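Local coordinates for YARHG domain-containing protein (Legionella pneumophila subsp. pneumophila, PDB 4G2A) that is of unknown function but may bind a nutrient, and combines DUF4424 and YARHG domains, at residues H20-G32 and S43-L56. Numbering follows the deposited sequence.
Sequences HIKMVSELIRISG and SWHYNCNFTFKNTL. With SO4 (sulfate ion), chain D; SO4 (sulfate ion), chain E.
A long antiparallel beta hairpin in the DUF4424 region pairs Ile-21 to Gly-32 with Ser-43 to Asn-54, its backbone hydrogen bonds running from Thr-55 N to His-20 O (3.1 Å) at one end to His-45 N and Ser-31 O (2.8 Å) at the other. A beta bulge interrupts the ladder: Thr-51 O accepts from Val-24 N, while Thr-51 N donates to Ser-25 O, so the register slips by one residue.

Ile-21, Met-23, Ile-28, Ile-30 and Trp-44, Tyr-46, Cys-48, Phe-50, Phe-52 form the buried face, where large apolar groups suit a layer that meets strand 155-160: Tyr-159 lies against Ile-28, Cys-48 and Phe-50, and Val-157 against Ile-30. Ile-30 sets CG2 over one face of the Tyr-46 ring, 4.0 Å from its centroid, a CH-pi contact, and the same methyl touches Trp-44 CE3; with CG2 anti to the backbone N, CG1 (chi1 -51°) carries CD1 along the CD2–CE2 side of the tyrosine. Gly-32, lacking a side chain, lets the indole lie close against its backbone, Trp-44 CZ3 3.7 Å from Gly-32 CA. Selenomethionine Met-23 runs alongside Phe-52 in a Met-aromatic contact; its chain bends at chi3 (-97°) and Met-23 CE meets Phe-52 CE1 at 3.6 Å. Glu-26 bends at chi2, bringing CG to the edge of the Phe-50 ring, while OE1 is hydrogen-bonded to Thr-175 OG1.

The other face is mostly polar, as suits its partly exposed position. Lys-22 and Lys-53, like charges, share one water that accepts from both NZ atoms. Arg-29, extended from CG to NE, serves two sulfates, probably from the crystallisation liquor: both bind at the guanidinium edge, that of chain D through NH1 and NH2, that of chain E through an almost straight bond (172°) from Arg-29 NE to its O3, 3.2 Å away.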
loop_
_atom_site.group_PDB
_atom_site.type_symbol
_atom_site.label_atom_id
_atom_site.label_comp_id
_atom_site.label_asym_id
_atom_site.label_seq_id
_atom_site.Cartn_x
_atom_site.Cartn_y
_atom_site.Cartn_z
ATOM N N HIS A 20 8.673 -15.318 26.923
ATOM C CA HIS A 20 10.108 -15.173 26.769
ATOM C C HIS A 20 10.482 -15.738 25.387
ATOM O O HIS A 20 11.278 -16.666 25.267
ATOM C CB HIS A 20 10.833 -15.836 27.942
ATOM C CG HIS A 20 10.651 -15.086 29.225
ATOM N ND1 HIS A 20 11.683 -14.356 29.785
ATOM C CD2 HIS A 20 9.540 -14.922 29.981
ATOM C CE1 HIS A 20 11.178 -13.798 30.872
ATOM N NE2 HIS A 20 9.888 -14.099 31.023
ATOM N N ILE A 21 9.838 -15.171 24.344
ATOM C CA ILE A 21 10.012 -15.503 22.934
ATOM C C ILE A 21 10.465 -14.235 22.218
ATOM O O ILE A 21 9.766 -13.219 22.284
ATOM C CB ILE A 21 8.701 -16.086 22.289
ATOM C CG1 ILE A 21 8.068 -17.277 23.082
ATOM C CG2 ILE A 21 8.882 -16.371 20.778
ATOM C CD1 ILE A 21 8.783 -18.596 23.013
ATOM N N LYS A 22 11.624 -14.289 21.528
ATOM C CA LYS A 22 12.127 -13.121 20.799
ATOM C C LYS A 22 11.970 -13.320 19.304
ATOM O O LYS A 22 12.084 -14.435 18.803
ATOM C CB LYS A 22 13.575 -12.745 21.193
ATOM C CG LYS A 22 14.663 -13.759 20.902
ATOM C CD LYS A 22 16.023 -13.252 21.404
ATOM C CE LYS A 22 17.160 -14.168 21.005
ATOM N NZ LYS A 22 18.463 -13.761 21.605
HETATM N N MSE A 23 11.636 -12.234 18.604
HETATM C CA MSE A 23 11.482 -12.213 17.152
HETATM C C MSE A 23 12.850 -11.894 16.600
HETATM O O MSE A 23 13.380 -10.838 16.917
HETATM C CB MSE A 23 10.415 -11.192 16.759
HETATM C CG MSE A 23 9.804 -11.481 15.421
HETATM SE SE MSE A 23 8.709 -9.988 14.873
HETATM C CE MSE A 23 7.007 -10.608 15.420
ATOM N N VAL A 24 13.494 -12.836 15.904
ATOM C CA VAL A 24 14.877 -12.625 15.502
ATOM C C VAL A 24 15.032 -12.178 14.040
ATOM O O VAL A 24 16.044 -11.563 13.714
ATOM C CB VAL A 24 15.785 -13.835 15.838
ATOM C CG1 VAL A 24 15.990 -13.957 17.347
ATOM C CG2 VAL A 24 15.226 -15.127 15.273
ATOM N N SER A 25 14.040 -12.446 13.180
ATOM C CA SER A 25 14.087 -12.025 11.782
ATOM C C SER A 25 12.709 -12.071 11.144
ATOM O O SER A 25 11.841 -12.820 11.583
ATOM C CB SER A 25 15.061 -12.881 10.971
ATOM O OG SER A 25 14.468 -14.096 10.540
ATOM N N GLU A 26 12.512 -11.237 10.120
ATOM C CA GLU A 26 11.287 -11.151 9.314
ATOM C C GLU A 26 11.668 -10.939 7.859
ATOM O O GLU A 26 12.709 -10.350 7.566
ATOM C CB GLU A 26 10.336 -10.019 9.773
ATOM C CG GLU A 26 10.058 -9.896 11.273
ATOM C CD GLU A 26 11.216 -9.310 12.063
ATOM O OE1 GLU A 26 11.794 -8.295 11.615
ATOM O OE2 GLU A 26 11.602 -9.918 13.087
ATOM N N LEU A 27 10.841 -11.440 6.955
ATOM C CA LEU A 27 11.001 -11.313 5.514
ATOM C C LEU A 27 9.613 -10.997 5.009
ATOM O O LEU A 27 8.773 -11.888 4.947
ATOM C CB LEU A 27 11.600 -12.611 4.944
ATOM C CG LEU A 27 11.886 -12.677 3.444
ATOM C CD1 LEU A 27 13.009 -11.706 3.044
ATOM C CD2 LEU A 27 12.284 -14.092 3.044
ATOM N N ILE A 28 9.326 -9.704 4.779
ATOM C CA ILE A 28 7.988 -9.249 4.435
ATOM C C ILE A 28 7.956 -8.701 2.995
ATOM O O ILE A 28 8.561 -7.676 2.671
ATOM C CB ILE A 28 7.518 -8.222 5.510
ATOM C CG1 ILE A 28 7.470 -8.909 6.914
ATOM C CG2 ILE A 28 6.152 -7.606 5.146
ATOM C CD1 ILE A 28 7.651 -8.004 8.116
ATOM N N ARG A 29 7.228 -9.406 2.144
ATOM C CA ARG A 29 7.095 -9.083 0.729
ATOM C C ARG A 29 5.670 -8.662 0.475
ATOM O O ARG A 29 4.764 -9.415 0.783
ATOM C CB ARG A 29 7.497 -10.300 -0.128
ATOM C CG ARG A 29 7.867 -9.934 -1.542
ATOM C CD ARG A 29 8.222 -11.171 -2.317
ATOM N NE ARG A 29 8.458 -10.900 -3.733
ATOM C CZ ARG A 29 7.508 -10.954 -4.655
ATOM N NH1 ARG A 29 6.263 -11.266 -4.318
ATOM N NH2 ARG A 29 7.788 -10.678 -5.915
ATOM N N ILE A 30 5.469 -7.431 -0.009
ATOM C CA ILE A 30 4.144 -6.844 -0.263
ATOM C C ILE A 30 4.107 -6.531 -1.753
ATOM O O ILE A 30 4.890 -5.703 -2.245
ATOM C CB ILE A 30 3.873 -5.608 0.651
ATOM C CG1 ILE A 30 4.151 -5.926 2.149
ATOM C CG2 ILE A 30 2.456 -5.086 0.444
ATOM C CD1 ILE A 30 3.958 -4.752 3.160
ATOM N N SER A 31 3.291 -7.294 -2.486
ATOM C CA SER A 31 3.236 -7.220 -3.951
ATOM C C SER A 31 1.889 -6.731 -4.478
ATOM O O SER A 31 0.858 -7.282 -4.113
ATOM C CB SER A 31 3.560 -8.582 -4.548
ATOM O OG SER A 31 3.663 -8.427 -5.950
ATOM N N GLY A 32 1.928 -5.726 -5.353
ATOM C CA GLY A 32 0.751 -5.096 -5.958
ATOM C C GLY A 32 0.240 -5.770 -7.217
ATOM O O GLY A 32 1.013 -6.334 -7.988
ATOM N N SER A 43 -4.997 -4.576 -5.389
ATOM C CA SER A 43 -4.757 -5.419 -4.233
ATOM C C SER A 43 -3.268 -5.485 -3.915
ATOM O O SER A 43 -2.425 -5.162 -4.751
ATOM C CB SER A 43 -5.306 -6.826 -4.470
ATOM O OG SER A 43 -4.890 -7.364 -5.718
ATOM N N TRP A 44 -2.974 -5.849 -2.660
ATOM C CA TRP A 44 -1.648 -6.124 -2.146
ATOM C C TRP A 44 -1.628 -7.555 -1.623
ATOM O O TRP A 44 -2.543 -7.966 -0.897
ATOM C CB TRP A 44 -1.247 -5.132 -1.046
ATOM C CG TRP A 44 -1.069 -3.729 -1.534
ATOM C CD1 TRP A 44 -1.935 -2.694 -1.371
ATOM C CD2 TRP A 44 0.063 -3.201 -2.241
ATOM N NE1 TRP A 44 -1.434 -1.561 -1.956
ATOM C CE2 TRP A 44 -0.199 -1.837 -2.488
ATOM C CE3 TRP A 44 1.297 -3.737 -2.653
ATOM C CZ2 TRP A 44 0.722 -0.998 -3.126
ATOM C CZ3 TRP A 44 2.194 -2.916 -3.331
ATOM C CH2 TRP A 44 1.915 -1.558 -3.537
ATOM N N HIS A 45 -0.592 -8.311 -2.011
ATOM C CA HIS A 45 -0.369 -9.692 -1.590
ATOM C C HIS A 45 0.844 -9.730 -0.678
ATOM O O HIS A 45 1.939 -9.347 -1.073
ATOM C CB HIS A 45 -0.200 -10.610 -2.809
ATOM C CG HIS A 45 -0.047 -12.060 -2.468
ATOM N ND1 HIS A 45 0.661 -12.916 -3.291
ATOM C CD2 HIS A 45 -0.496 -12.756 -1.397
ATOM C CE1 HIS A 45 0.608 -14.100 -2.705
ATOM N NE2 HIS A 45 -0.076 -14.049 -1.562
ATOM N N TYR A 46 0.632 -10.176 0.552
ATOM C CA TYR A 46 1.646 -10.243 1.595
ATOM C C TYR A 46 2.151 -11.653 1.798
ATOM O O TYR A 46 1.352 -12.552 2.077
ATOM C CB TYR A 46 1.074 -9.732 2.936
ATOM C CG TYR A 46 0.549 -8.313 2.928
ATOM C CD1 TYR A 46 -0.653 -7.996 2.294
ATOM C CD2 TYR A 46 1.165 -7.321 3.680
ATOM C CE1 TYR A 46 -1.167 -6.698 2.323
ATOM C CE2 TYR A 46 0.658 -6.026 3.726
ATOM C CZ TYR A 46 -0.506 -5.716 3.041
ATOM O OH TYR A 46 -0.987 -4.429 3.087
ATOM N N ASN A 47 3.475 -11.856 1.647
ATOM C CA ASN A 47 4.126 -13.125 1.971
ATOM C C ASN A 47 5.107 -12.781 3.082
ATOM O O ASN A 47 6.070 -12.043 2.852
ATOM C CB ASN A 47 4.781 -13.776 0.774
ATOM C CG ASN A 47 3.820 -14.258 -0.268
ATOM O OD1 ASN A 47 3.532 -13.561 -1.241
ATOM N ND2 ASN A 47 3.410 -15.510 -0.162
ATOM N N CYS A 48 4.794 -13.192 4.310
ATOM C CA CYS A 48 5.599 -12.814 5.465
ATOM C C CYS A 48 6.173 -14.016 6.160
ATOM O O CYS A 48 5.439 -14.915 6.526
ATOM C CB CYS A 48 4.786 -11.972 6.443
ATOM S SG CYS A 48 3.793 -10.667 5.677
ATOM N N ASN A 49 7.470 -13.982 6.424
ATOM C CA ASN A 49 8.133 -15.013 7.177
ATOM C C ASN A 49 8.662 -14.387 8.441
ATOM O O ASN A 49 9.023 -13.214 8.431
ATOM C CB ASN A 49 9.235 -15.733 6.370
ATOM C CG ASN A 49 9.481 -17.109 6.944
ATOM O OD1 ASN A 49 8.760 -18.061 6.642
ATOM N ND2 ASN A 49 10.441 -17.231 7.857
ATOM N N PHE A 50 8.646 -15.151 9.542
ATOM C CA PHE A 50 9.080 -14.707 10.862
ATOM C C PHE A 50 9.826 -15.819 11.541
ATOM O O PHE A 50 9.430 -16.987 11.451
ATOM C CB PHE A 50 7.888 -14.283 11.752
ATOM C CG PHE A 50 6.822 -13.459 11.083
ATOM C CD1 PHE A 50 6.936 -12.073 11.006
ATOM C CD2 PHE A 50 5.713 -14.064 10.506
ATOM C CE1 PHE A 50 5.968 -11.307 10.332
ATOM C CE2 PHE A 50 4.748 -13.301 9.840
ATOM C CZ PHE A 50 4.879 -11.923 9.769
ATOM N N THR A 51 10.890 -15.460 12.244
ATOM C CA THR A 51 11.701 -16.419 12.981
ATOM C C THR A 51 11.608 -16.005 14.434
ATOM O O THR A 51 11.872 -14.849 14.759
ATOM C CB THR A 51 13.144 -16.452 12.420
ATOM O OG1 THR A 51 13.115 -16.601 11.002
ATOM C CG2 THR A 51 13.973 -17.541 13.004
ATOM N N PHE A 52 11.178 -16.916 15.283
ATOM C CA PHE A 52 11.026 -16.692 16.722
ATOM C C PHE A 52 11.936 -17.607 17.480
ATOM O O PHE A 52 12.085 -18.761 17.079
ATOM C CB PHE A 52 9.579 -16.950 17.169
ATOM C CG PHE A 52 8.560 -15.981 16.626
ATOM C CD1 PHE A 52 8.288 -14.793 17.290
ATOM C CD2 PHE A 52 7.845 -16.274 15.475
ATOM C CE1 PHE A 52 7.336 -13.907 16.796
ATOM C CE2 PHE A 52 6.891 -15.392 14.982
ATOM C CZ PHE A 52 6.629 -14.219 15.650
ATOM N N LYS A 53 12.524 -17.133 18.585
ATOM C CA LYS A 53 13.365 -17.992 19.401
ATOM C C LYS A 53 12.881 -18.054 20.869
ATOM O O LYS A 53 12.670 -17.021 21.513
ATOM C CB LYS A 53 14.854 -17.587 19.350
ATOM C CG LYS A 53 15.747 -18.691 19.931
ATOM C CD LYS A 53 17.215 -18.327 20.031
ATOM C CE LYS A 53 17.994 -19.257 20.953
ATOM N NZ LYS A 53 17.908 -18.831 22.387
ATOM N N ASN A 54 12.737 -19.291 21.388
ATOM C CA ASN A 54 12.443 -19.544 22.785
ATOM C C ASN A 54 13.751 -19.313 23.563
ATOM O O ASN A 54 14.730 -20.017 23.320
ATOM C CB ASN A 54 11.908 -20.967 22.982
ATOM C CG ASN A 54 11.611 -21.308 24.429
ATOM O OD1 ASN A 54 11.499 -20.437 25.284
ATOM N ND2 ASN A 54 11.426 -22.575 24.728
ATOM N N THR A 55 13.788 -18.305 24.448
ATOM C CA THR A 55 15.021 -17.995 25.171
ATOM C C THR A 55 15.131 -18.777 26.487
ATOM O O THR A 55 16.170 -18.693 27.153
ATOM C CB THR A 55 15.160 -16.496 25.406
ATOM O OG1 THR A 55 14.151 -16.071 26.319
ATOM C CG2 THR A 55 15.112 -15.702 24.120
ATOM N N LEU A 56 14.086 -19.562 26.832
ATOM C CA LEU A 56 14.033 -20.400 28.037
ATOM C C LEU A 56 14.483 -21.818 27.746
ATOM O O LEU A 56 14.114 -22.378 26.719
ATOM C CB LEU A 56 12.607 -20.440 28.615
ATOM C CG LEU A 56 11.967 -19.128 29.020
ATOM C CD1 LEU A 56 10.557 -19.369 29.550
ATOM C CD2 LEU A 56 12.798 -18.399 30.088
HETATM S S SO4 D . 4.989 -11.068 -7.865
HETATM O O1 SO4 D . 3.767 -10.646 -8.556
HETATM O O2 SO4 D . 5.935 -9.947 -7.766
HETATM O O3 SO4 D . 4.659 -11.549 -6.528
HETATM O O4 SO4 D . 5.588 -12.167 -8.625
HETATM S S SO4 E . 12.015 -9.959 -6.127
HETATM O O1 SO4 E . 11.043 -10.250 -7.186
HETATM O O2 SO4 E . 12.304 -8.521 -6.102
HETATM O O3 SO4 E . 11.466 -10.388 -4.830
HETATM O O4 SO4 E . 13.262 -10.683 -6.385
HETATM O O HOH W 1 18.691 -16.245 23.330
HETATM O O HOH W 2 12.659 -14.693 8.502
HETATM O O HOH W 3 4.022 -10.924 -1.806
#